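PDB 4IRN: prolyl-ACP dehydrogenase from Oscillatoria sp., which oxidises a prolyl group carried on an acyl carrier protein, with FAD as cofactor, in the biosynthesis of the cyanotoxin anatoxin-a. Local coordinates for residues V339-M342 against K343-Q347; M276-E279 against R280-L284; V51-F54 against A55-L59. One frame throughout, in Å; residues are numbered along the deposited sequence.

In the fold
All three contacts are local, each joining neighbouring turns at or near the C-terminal end of one helix, but their chemistry follows their place in the fold. Contact 2, on helix 268-282, is the buried one: it holds an aromatic pair, and its M276, E279 and I283 lie near the FAD site. Contacts 1 and 3, on helices 316-344 and 42-58, are only partly buried; each adds one side-chain donor, N345 ND2 or S58 OG, to a backbone oxygen that already takes a backbone N-H. Contacts 1 and 2 touch: K343 NZ makes a 2.9 Å salt bridge with E277 OE2, and V339 and A340 pack on F282. Contact 3 lies in the N-terminal family region, about 13 Å from contact 2 at the nearest atoms.

Contact 1 (V339-M342 against K343-Q347)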
ATOM      1  N   VAL A 339       6.716 -23.152   9.559  1.00 21.17           N
ATOM      2  CA  VAL A 339       6.345 -23.382  10.961  1.00 21.57           C
ATOM      3  C   VAL A 339       6.071 -24.875  11.190  1.00 26.69           C
ATOM      4  O   VAL A 339       6.580 -25.451  12.156  1.00 26.31           O
ATOM      5  CB  VAL A 339       5.135 -22.510  11.398  1.00 25.78           C
ATOM      6  CG1 VAL A 339       4.778 -22.749  12.859  1.00 25.96           C
ATOM      7  CG2 VAL A 339       5.413 -21.040  11.184  1.00 25.88           C
ATOM      8  N   ALA A 340       5.275 -25.492  10.285  1.00 23.56           N
ATOM      9  CA  ALA A 340       4.922 -26.911  10.308  1.00 23.49           C
ATOM     10  C   ALA A 340       6.171 -27.783  10.317  1.00 29.30           C
ATOM     11  O   ALA A 340       6.251 -28.701  11.128  1.00 30.84           O
ATOM     12  CB  ALA A 340       4.030 -27.264   9.121  1.00 24.27           C
ATOM     13  N   TRP A 341       7.171 -27.448   9.480  1.00 25.50           N
ATOM     14  CA  TRP A 341       8.440 -28.169   9.394  1.00 25.76           C
ATOM     15  C   TRP A 341       9.236 -28.020  10.698  1.00 30.57           C
ATOM     16  O   TRP A 341       9.650 -29.025  11.279  1.00 31.01           O
ATOM     17  CB  TRP A 341       9.269 -27.673   8.191  1.00 24.48           C
ATOM     18  CG  TRP A 341      10.532 -28.452   7.965  1.00 25.61           C
ATOM     19  CD1 TRP A 341      10.662 -29.610   7.256  1.00 28.59           C
ATOM     20  CD2 TRP A 341      11.833 -28.157   8.494  1.00 25.67           C
ATOM     21  NE1 TRP A 341      11.967 -30.042   7.288  1.00 28.23           N
ATOM     22  CE2 TRP A 341      12.707 -29.173   8.046  1.00 29.62           C
ATOM     23  CE3 TRP A 341      12.351 -27.126   9.304  1.00 27.09           C
ATOM     24  CZ2 TRP A 341      14.071 -29.183   8.362  1.00 28.86           C
ATOM     25  CZ3 TRP A 341      13.703 -27.143   9.624  1.00 28.39           C
ATOM     26  CH2 TRP A 341      14.546 -28.162   9.154  1.00 28.99           C
ATOM     27  N   MET A 342       9.427 -26.771  11.159  1.00 26.39           N
ATOM     28  CA  MET A 342      10.164 -26.436  12.378  1.00 26.16           C
ATOM     29  C   MET A 342       9.616 -27.122  13.622  1.00 29.70           C
ATOM     30  O   MET A 342      10.393 -27.691  14.390  1.00 28.97           O
ATOM     31  CB  MET A 342      10.187 -24.923  12.583  1.00 28.69           C
ATOM     32  CG  MET A 342      11.117 -24.207  11.641  1.00 32.32           C
ATOM     33  SD  MET A 342      11.292 -22.491  12.136  1.00 36.19           S
ATOM     34  CE  MET A 342      12.542 -22.657  13.404  1.00 33.13           C
ATOM     35  N   LYS A 343       8.272 -27.079  13.815  1.00 27.34           N
ATOM     36  CA  LYS A 343       7.595 -27.719  14.945  1.00 26.64           C
ATOM     37  C   LYS A 343       7.673 -29.249  14.882  1.00 31.25           C
ATOM     38  O   LYS A 343       7.746 -29.896  15.932  1.00 31.46           O
ATOM     39  CB  LYS A 343       6.151 -27.217  15.109  1.00 27.64           C
ATOM     40  CG  LYS A 343       6.017 -25.982  16.006  1.00 34.04           C
ATOM     41  CD  LYS A 343       6.630 -26.173  17.401  1.00 44.66           C
ATOM     42  CE  LYS A 343       5.994 -25.285  18.429  1.00 58.30           C
ATOM     43  NZ  LYS A 343       6.485 -25.596  19.798  1.00 70.01           N
ATOM     44  N   GLU A 344       7.709 -29.816  13.656  1.00 26.71           N
ATOM     45  CA  GLU A 344       7.858 -31.251  13.424  1.00 26.22           C
ATOM     46  C   GLU A 344       9.268 -31.663  13.855  1.00 31.09           C
ATOM     47  O   GLU A 344       9.420 -32.682  14.528  1.00 30.45           O
ATOM     48  CB  GLU A 344       7.572 -31.600  11.944  1.00 27.14           C
ATOM     49  CG  GLU A 344       7.728 -33.065  11.543  1.00 34.26           C
ATOM     50  CD  GLU A 344       6.919 -34.132  12.258  1.00 54.90           C
ATOM     51  OE1 GLU A 344       5.856 -33.811  12.837  1.00 43.71           O
ATOM     52  OE2 GLU A 344       7.327 -35.314  12.182  1.00 52.21           O
ATOM     53  N   ASN A 345      10.276 -30.825  13.528  1.00 28.76           N
ATOM     54  CA  ASN A 345      11.685 -31.039  13.871  1.00 28.90           C
ATOM     55  C   ASN A 345      12.029 -30.502  15.283  1.00 33.58           C
ATOM     56  O   ASN A 345      13.191 -30.184  15.568  1.00 33.44           O
ATOM     57  CB  ASN A 345      12.600 -30.479  12.768  1.00 29.04           C
ATOM     58  CG  ASN A 345      12.532 -31.264  11.472  1.00 54.71           C
ATOM     59  OD1 ASN A 345      13.350 -32.146  11.207  1.00 50.45           O
ATOM     60  ND2 ASN A 345      11.547 -30.975  10.633  1.00 46.45           N
ATOM     61  N   LYS A 346      10.995 -30.413  16.157  1.00 29.88           N
ATOM     62  CA  LYS A 346      11.037 -30.005  17.572  1.00 29.61           C
ATOM     63  C   LYS A 346      11.847 -28.729  17.878  1.00 31.80           C
ATOM     64  O   LYS A 346      12.542 -28.657  18.896  1.00 30.70           O
ATOM     65  CB  LYS A 346      11.458 -31.196  18.472  1.00 32.73           C
ATOM     66  CG  LYS A 346      10.708 -32.508  18.212  1.00 45.20           C
ATOM     67  CD  LYS A 346       9.486 -32.695  19.102  1.00 53.21           C
ATOM     68  CE  LYS A 346       8.814 -34.024  18.884  1.00 68.33           C
ATOM     69  NZ  LYS A 346       7.852 -34.327  19.976  1.00 79.30           N
ATOM     70  N   GLN A 347      11.731 -27.717  16.999  1.00 28.24           N
ATOM     71  CA  GLN A 347      12.408 -26.419  17.140  1.00 27.53           C
ATOM     72  C   GLN A 347      11.479 -25.350  17.697  1.00 31.10           C
ATOM     73  O   GLN A 347      10.256 -25.432  17.514  1.00 30.67           O
ATOM     74  CB  GLN A 347      12.992 -25.958  15.796  1.00 28.55           C
ATOM     75  CG  GLN A 347      14.172 -26.792  15.310  1.00 44.69           C
ATOM     76  CD  GLN A 347      14.725 -26.241  14.026  1.00 71.13           C
ATOM     77  OE1 GLN A 347      14.115 -26.363  12.957  1.00 65.51           O
ATOM     78  NE2 GLN A 347      15.898 -25.625  14.102  1.00 69.79           N
TER
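K343 N bonds to V339 O at 2.9 Å and E344 N to A340 O at 3.1 Å, the regular bonds of the last turn of helix 316-344. N345 has already left helical geometry, yet its backbone N still reaches W341 O, 2.9 Å away. The same oxygen takes a second bond from the side chain of N345: ND2 lies 2.8 Å from W341 O in an almost straight bond (177° at the hydrogen), entering from above the carbonyl plane rather than on a lone pair. The oxygen sits in the plane of the N345 amide, which limits how that amide can rotate. The same bond holds ND2 over one face of the W341 indole, 3.3 Å above the middle of the ring; the ring and amide planes are 32° apart. W341 meets it there because its CG is anti to the backbone N (chi1 -175°), which brings the ring beside its own carbonyl. Farther along the indole, Q347 OE1 comes obliquely to W341 CZ3 at 3.4 Å, while the Q347 chain crosses M342 at about a right angle. W341 also packs on A39 of a second subunit. The helix closes in a Schellman motif: K346, with positive phi, is the C-prime residue, Q347 N returns to M342 O at 2.9 Å, and K346 N makes a weak 3.3 Å bond to K343 O.

Contact 2 (M276-E279 against R280-L284); sequences MEWE and RGFIL
This is a contact between successive turns of one buried helix, 268-282, at its C-terminal end, where M276, W278 and E279 meet the side chains one turn on. The helix is packed against helices 118-138, 316-344 and 350-375. W278 and F282 make the aromatic part: their six-membered rings lie obliquely, centroids 5.7 Å apart and planes at 35°, and the nearest side-chain atoms are W278 CE3 and F282 CE2 at 3.6 Å. On another side of the helix the R280 chain runs extended past M276 O, and its guanidinium has M276 CB over one face, offset toward the rim, while M276 CE lies 4.0 Å from R280 NH2. The methionine, bent at its second and third torsions, curls against the arginine. R280 NE is bonded to the backbone oxygen of S400 and NH1 to S354, which fixes the group's rotation. E279 and I283 lie side by side, pointing the same way, with E279 CG 4.0 Å from I283 CD1; the carboxylate goes on to the S400 hydroxyl. On the backbone, E279 O accepts two bonds, from I283 N at 2.9 Å and from F282 N at 3.2 Å, the second from above the carbonyl plane. With the side chain of M276 about 6 Å from the bound FAD and that of E279 about 5 Å from that of H160, this helix end forms second-shell packing beside the flavin site of an acyl-CoA dehydrogenase fold.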
ATOM      1  N   MET A 276       1.174 -20.109  22.285  1.00 22.34           N
ATOM      2  CA  MET A 276       1.189 -19.110  21.207  1.00 21.27           C
ATOM      3  C   MET A 276       1.960 -19.570  19.978  1.00 22.88           C
ATOM      4  O   MET A 276       1.666 -19.134  18.875  1.00 21.41           O
ATOM      5  CB  MET A 276       1.700 -17.751  21.697  1.00 23.77           C
ATOM      6  CG  MET A 276       0.683 -16.956  22.485  1.00 28.05           C
ATOM      7  SD  MET A 276      -0.965 -16.934  21.752  1.00 33.24           S
ATOM      8  CE  MET A 276      -1.475 -15.234  22.096  1.00 30.25           C
ATOM      9  N   GLU A 277       2.965 -20.435  20.160  1.00 18.58           N
ATOM     10  CA  GLU A 277       3.721 -21.004  19.038  1.00 17.82           C
ATOM     11  C   GLU A 277       2.760 -21.844  18.157  1.00 22.54           C
ATOM     12  O   GLU A 277       2.666 -21.606  16.955  1.00 22.64           O
ATOM     13  CB  GLU A 277       4.848 -21.899  19.556  1.00 18.72           C
ATOM     14  CG  GLU A 277       6.228 -21.320  19.386  1.00 23.12           C
ATOM     15  CD  GLU A 277       7.269 -22.122  20.129  1.00 39.96           C
ATOM     16  OE1 GLU A 277       7.524 -21.812  21.316  1.00 39.69           O
ATOM     17  OE2 GLU A 277       7.819 -23.072  19.530  1.00 32.51           O
ATOM     18  N   TRP A 278       2.006 -22.780  18.781  1.00 18.88           N
ATOM     19  CA  TRP A 278       1.065 -23.657  18.087  1.00 18.62           C
ATOM     20  C   TRP A 278      -0.136 -22.899  17.571  1.00 22.34           C
ATOM     21  O   TRP A 278      -0.593 -23.172  16.455  1.00 21.81           O
ATOM     22  CB  TRP A 278       0.620 -24.819  18.992  1.00 17.72           C
ATOM     23  CG  TRP A 278       1.728 -25.779  19.328  1.00 18.85           C
ATOM     24  CD1 TRP A 278       2.445 -25.824  20.485  1.00 21.80           C
ATOM     25  CD2 TRP A 278       2.287 -26.785  18.471  1.00 18.54           C
ATOM     26  NE1 TRP A 278       3.416 -26.796  20.403  1.00 21.09           N
ATOM     27  CE2 TRP A 278       3.337 -27.405  19.180  1.00 22.16           C
ATOM     28  CE3 TRP A 278       2.012 -27.214  17.164  1.00 20.01           C
ATOM     29  CZ2 TRP A 278       4.103 -28.437  18.636  1.00 21.35           C
ATOM     30  CZ3 TRP A 278       2.757 -28.258  16.632  1.00 21.40           C
ATOM     31  CH2 TRP A 278       3.788 -28.856  17.366  1.00 21.85           C
ATOM     32  N   GLU A 279      -0.646 -21.942  18.372  1.00 19.11           N
ATOM     33  CA  GLU A 279      -1.819 -21.146  18.010  1.00 19.02           C
ATOM     34  C   GLU A 279      -1.552 -20.272  16.791  1.00 22.83           C
ATOM     35  O   GLU A 279      -2.166 -20.494  15.750  1.00 23.28           O
ATOM     36  CB  GLU A 279      -2.296 -20.306  19.194  1.00 20.66           C
ATOM     37  CG  GLU A 279      -3.766 -19.925  19.139  1.00 33.42           C
ATOM     38  CD  GLU A 279      -4.223 -19.036  20.283  1.00 57.41           C
ATOM     39  OE1 GLU A 279      -3.818 -19.292  21.441  1.00 50.96           O
ATOM     40  OE2 GLU A 279      -5.005 -18.093  20.021  1.00 51.89           O
ATOM     41  N   ARG A 280      -0.603 -19.329  16.898  1.00 18.83           N
ATOM     42  CA  ARG A 280      -0.237 -18.392  15.828  1.00 18.31           C
ATOM     43  C   ARG A 280       0.109 -19.069  14.513  1.00 22.09           C
ATOM     44  O   ARG A 280      -0.342 -18.618  13.462  1.00 22.69           O
ATOM     45  CB  ARG A 280       0.901 -17.446  16.266  1.00 16.25           C
ATOM     46  CG  ARG A 280       0.460 -16.412  17.280  1.00 17.19           C
ATOM     47  CD  ARG A 280       1.635 -15.711  17.909  1.00 20.02           C
ATOM     48  NE  ARG A 280       1.197 -14.773  18.942  1.00 21.07           N
ATOM     49  CZ  ARG A 280       2.004 -13.940  19.592  1.00 37.22           C
ATOM     50  NH1 ARG A 280       3.302 -13.919  19.324  1.00 32.05           N
ATOM     51  NH2 ARG A 280       1.515 -13.111  20.501  1.00 22.24           N
ATOM     52  N   GLY A 281       0.866 -20.157  14.587  1.00 17.83           N
ATOM     53  CA  GLY A 281       1.306 -20.885  13.409  1.00 17.89           C
ATOM     54  C   GLY A 281       0.288 -21.795  12.752  1.00 22.00           C
ATOM     55  O   GLY A 281       0.408 -22.063  11.555  1.00 21.83           O
ATOM     56  N   PHE A 282      -0.707 -22.312  13.517  1.00 17.43           N
ATOM     57  CA  PHE A 282      -1.658 -23.285  12.980  1.00 16.31           C
ATOM     58  C   PHE A 282      -3.152 -22.964  12.990  1.00 19.71           C
ATOM     59  O   PHE A 282      -3.915 -23.672  12.325  1.00 19.18           O
ATOM     60  CB  PHE A 282      -1.341 -24.692  13.516  1.00 17.80           C
ATOM     61  CG  PHE A 282       0.103 -25.067  13.281  1.00 18.73           C
ATOM     62  CD1 PHE A 282       0.556 -25.386  12.008  1.00 21.28           C
ATOM     63  CD2 PHE A 282       1.027 -25.025  14.316  1.00 19.88           C
ATOM     64  CE1 PHE A 282       1.896 -25.666  11.782  1.00 21.39           C
ATOM     65  CE2 PHE A 282       2.367 -25.314  14.087  1.00 22.03           C
ATOM     66  CZ  PHE A 282       2.790 -25.628  12.821  1.00 19.98           C
ATOM     67  N   ILE A 283      -3.578 -21.905  13.706  1.00 16.52           N
ATOM     68  CA  ILE A 283      -4.988 -21.495  13.737  1.00 16.82           C
ATOM     69  C   ILE A 283      -5.472 -21.024  12.344  1.00 22.33           C
ATOM     70  O   ILE A 283      -6.657 -21.148  12.036  1.00 23.21           O
ATOM     71  CB  ILE A 283      -5.280 -20.465  14.874  1.00 19.59           C
ATOM     72  CG1 ILE A 283      -6.752 -20.486  15.310  1.00 19.68           C
ATOM     73  CG2 ILE A 283      -4.802 -19.036  14.537  1.00 20.44           C
ATOM     74  CD1 ILE A 283      -6.960 -20.388  16.815  1.00 24.94           C
ATOM     75  N   LEU A 284      -4.543 -20.514  11.511  1.00 18.60           N
ATOM     76  CA  LEU A 284      -4.827 -19.981  10.179  1.00 18.35           C
ATOM     77  C   LEU A 284      -4.448 -20.924   9.034  1.00 21.50           C
ATOM     78  O   LEU A 284      -4.455 -20.508   7.874  1.00 20.98           O
ATOM     79  CB  LEU A 284      -4.179 -18.585  10.010  1.00 18.35           C
ATOM     80  CG  LEU A 284      -4.734 -17.437  10.871  1.00 22.50           C
ATOM     81  CD1 LEU A 284      -4.011 -16.141  10.566  1.00 22.13           C
ATOM     82  CD2 LEU A 284      -6.227 -17.252  10.661  1.00 24.15           C
TER

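Contact 3 (V51-F54 against A55-L59); sequences VIQF and AQQSL
S58 answers F54 twice. Its backbone N lies 2.8 Å from F54 O and its hydroxyl OG, which is the donor, 2.9 Å from the same oxygen; the two arrive from opposite faces of the carbonyl plane, so one acceptor is gripped from both. The hydroxyl reaches back because OG stands between the backbone N and the carbonyl carbon (chi1 52°). The turns before it are regular: A55 N bonds to V51 O at 3.0 Å, Q56 N to I52 O at 2.8 Å and Q57 N to Q53 O at 2.9 Å, so four successive carbonyls each have an amide donor four residues on. A serine hydroxyl bonded to the carbonyl four residues back is a familiar side-chain-to-backbone motif of helices, and here it supplements the backbone bonding near the end of helix 42-58, in the N-terminal helical region of the acyl-CoA dehydrogenase fold.

The glutamines behave differently. Q53 OE1 and Q57 NE2 are 3.4 Å apart, but the angle is too poor for a hydrogen bond; the chains cross obliquely with amide planes 70° apart. The Q57 chain runs past Q53 O through CB and CG, and its OE1, also an acceptor, makes no bond to that oxygen. Q56 lies alongside I52, both pointing the same way, and the isoleucine methyl CG2 meets Q56 CD at 3.6 Å; Y113 of helix 101-114 touches both residues.

The apolar side is made by F54 and L59, whose side chains cross obliquely, F54 CE2 coming 4.1 Å from L59 CD1. The phenyl ring stacks on F83 of helix 74-83, and C80 of that helix touches both F54 and L59.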
ATOM      1  N   VAL A  51     -10.179 -35.503   3.121  1.00 17.22           N
ATOM      2  CA  VAL A  51     -10.622 -34.455   4.052  1.00 16.51           C
ATOM      3  C   VAL A  51     -11.596 -33.503   3.330  1.00 20.06           C
ATOM      4  O   VAL A  51     -12.663 -33.219   3.877  1.00 20.33           O
ATOM      5  CB  VAL A  51      -9.437 -33.708   4.733  1.00 20.32           C
ATOM      6  CG1 VAL A  51      -9.926 -32.527   5.571  1.00 20.17           C
ATOM      7  CG2 VAL A  51      -8.613 -34.655   5.604  1.00 20.00           C
ATOM      8  N   ILE A  52     -11.245 -33.048   2.095  1.00 15.45           N
ATOM      9  CA  ILE A  52     -12.079 -32.157   1.273  1.00 15.47           C
ATOM     10  C   ILE A  52     -13.435 -32.815   0.984  1.00 20.15           C
ATOM     11  O   ILE A  52     -14.465 -32.195   1.240  1.00 20.78           O
ATOM     12  CB  ILE A  52     -11.349 -31.680  -0.030  1.00 18.70           C
ATOM     13  CG1 ILE A  52     -10.126 -30.798   0.306  1.00 18.72           C
ATOM     14  CG2 ILE A  52     -12.305 -30.945  -1.012  1.00 18.87           C
ATOM     15  CD1 ILE A  52      -9.092 -30.665  -0.790  1.00 24.04           C
ATOM     16  N   GLN A  53     -13.427 -34.084   0.497  1.00 15.72           N
ATOM     17  CA  GLN A  53     -14.628 -34.873   0.184  1.00 14.85           C
ATOM     18  C   GLN A  53     -15.547 -35.030   1.402  1.00 18.76           C
ATOM     19  O   GLN A  53     -16.756 -34.826   1.279  1.00 17.70           O
ATOM     20  CB  GLN A  53     -14.262 -36.247  -0.406  1.00 16.29           C
ATOM     21  CG  GLN A  53     -13.606 -36.228  -1.796  1.00 45.16           C
ATOM     22  CD  GLN A  53     -14.374 -35.521  -2.894  1.00 72.63           C
ATOM     23  OE1 GLN A  53     -15.581 -35.724  -3.088  1.00 70.23           O
ATOM     24  NE2 GLN A  53     -13.668 -34.704  -3.669  1.00 63.77           N
ATOM     25  N   PHE A  54     -14.969 -35.353   2.584  1.00 16.20           N
ATOM     26  CA  PHE A  54     -15.694 -35.488   3.862  1.00 15.73           C
ATOM     27  C   PHE A  54     -16.393 -34.174   4.221  1.00 20.31           C
ATOM     28  O   PHE A  54     -17.585 -34.169   4.541  1.00 18.86           O
ATOM     29  CB  PHE A  54     -14.724 -35.930   4.987  1.00 16.78           C
ATOM     30  CG  PHE A  54     -15.113 -35.567   6.407  1.00 17.39           C
ATOM     31  CD1 PHE A  54     -16.074 -36.300   7.093  1.00 18.91           C
ATOM     32  CD2 PHE A  54     -14.475 -34.524   7.076  1.00 19.58           C
ATOM     33  CE1 PHE A  54     -16.428 -35.965   8.407  1.00 19.42           C
ATOM     34  CE2 PHE A  54     -14.826 -34.194   8.390  1.00 21.51           C
ATOM     35  CZ  PHE A  54     -15.797 -34.919   9.048  1.00 18.96           C
ATOM     36  N   ALA A  55     -15.631 -33.046   4.141  1.00 18.47           N
ATOM     37  CA  ALA A  55     -16.108 -31.689   4.434  1.00 18.39           C
ATOM     38  C   ALA A  55     -17.183 -31.222   3.453  1.00 23.69           C
ATOM     39  O   ALA A  55     -18.120 -30.536   3.863  1.00 24.31           O
ATOM     40  CB  ALA A  55     -14.940 -30.712   4.454  1.00 18.79           C
ATOM     41  N   GLN A  56     -17.048 -31.586   2.166  1.00 19.68           N
ATOM     42  CA  GLN A  56     -17.995 -31.212   1.121  1.00 18.80           C
ATOM     43  C   GLN A  56     -19.278 -32.033   1.172  1.00 24.61           C
ATOM     44  O   GLN A  56     -20.315 -31.522   0.761  1.00 24.61           O
ATOM     45  CB  GLN A  56     -17.348 -31.323  -0.265  1.00 19.34           C
ATOM     46  CG  GLN A  56     -16.416 -30.169  -0.602  1.00 23.68           C
ATOM     47  CD  GLN A  56     -15.719 -30.333  -1.930  1.00 36.97           C
ATOM     48  OE1 GLN A  56     -15.579 -31.441  -2.473  1.00 34.97           O
ATOM     49  NE2 GLN A  56     -15.219 -29.224  -2.458  1.00 22.18           N
ATOM     50  N   GLN A  57     -19.211 -33.306   1.649  1.00 21.42           N
ATOM     51  CA  GLN A  57     -20.367 -34.208   1.680  1.00 21.17           C
ATOM     52  C   GLN A  57     -21.101 -34.293   3.014  1.00 26.85           C
ATOM     53  O   GLN A  57     -22.330 -34.206   3.037  1.00 27.22           O
ATOM     54  CB  GLN A  57     -19.976 -35.616   1.204  1.00 22.53           C
ATOM     55  CG  GLN A  57     -19.645 -35.707  -0.290  1.00 43.18           C
ATOM     56  CD  GLN A  57     -18.745 -36.869  -0.651  1.00 69.49           C
ATOM     57  OE1 GLN A  57     -18.263 -37.631   0.204  1.00 68.27           O
ATOM     58  NE2 GLN A  57     -18.478 -37.020  -1.938  1.00 62.00           N
ATOM     59  N   SER A  58     -20.368 -34.500   4.119  1.00 24.54           N
ATOM     60  CA  SER A  58     -20.975 -34.671   5.439  1.00 24.53           C
ATOM     61  C   SER A  58     -20.901 -33.483   6.412  1.00 27.38           C
ATOM     62  O   SER A  58     -21.154 -33.666   7.604  1.00 27.11           O
ATOM     63  CB  SER A  58     -20.514 -35.975   6.089  1.00 28.37           C
ATOM     64  OG  SER A  58     -19.103 -36.082   6.098  1.00 36.17           O
ATOM     65  N   LEU A  59     -20.620 -32.268   5.914  1.00 22.83           N
ATOM     66  CA  LEU A  59     -20.573 -31.080   6.779  1.00 21.93           C
ATOM     67  C   LEU A  59     -21.542 -29.969   6.351  1.00 25.82           C
ATOM     68  O   LEU A  59     -21.549 -28.899   6.959  1.00 25.13           O
ATOM     69  CB  LEU A  59     -19.133 -30.525   6.954  1.00 21.45           C
ATOM     70  CG  LEU A  59     -18.088 -31.370   7.696  1.00 25.05           C
ATOM     71  CD1 LEU A  59     -16.801 -30.601   7.834  1.00 25.57           C
ATOM     72  CD2 LEU A  59     -18.556 -31.761   9.076  1.00 25.55           C
TER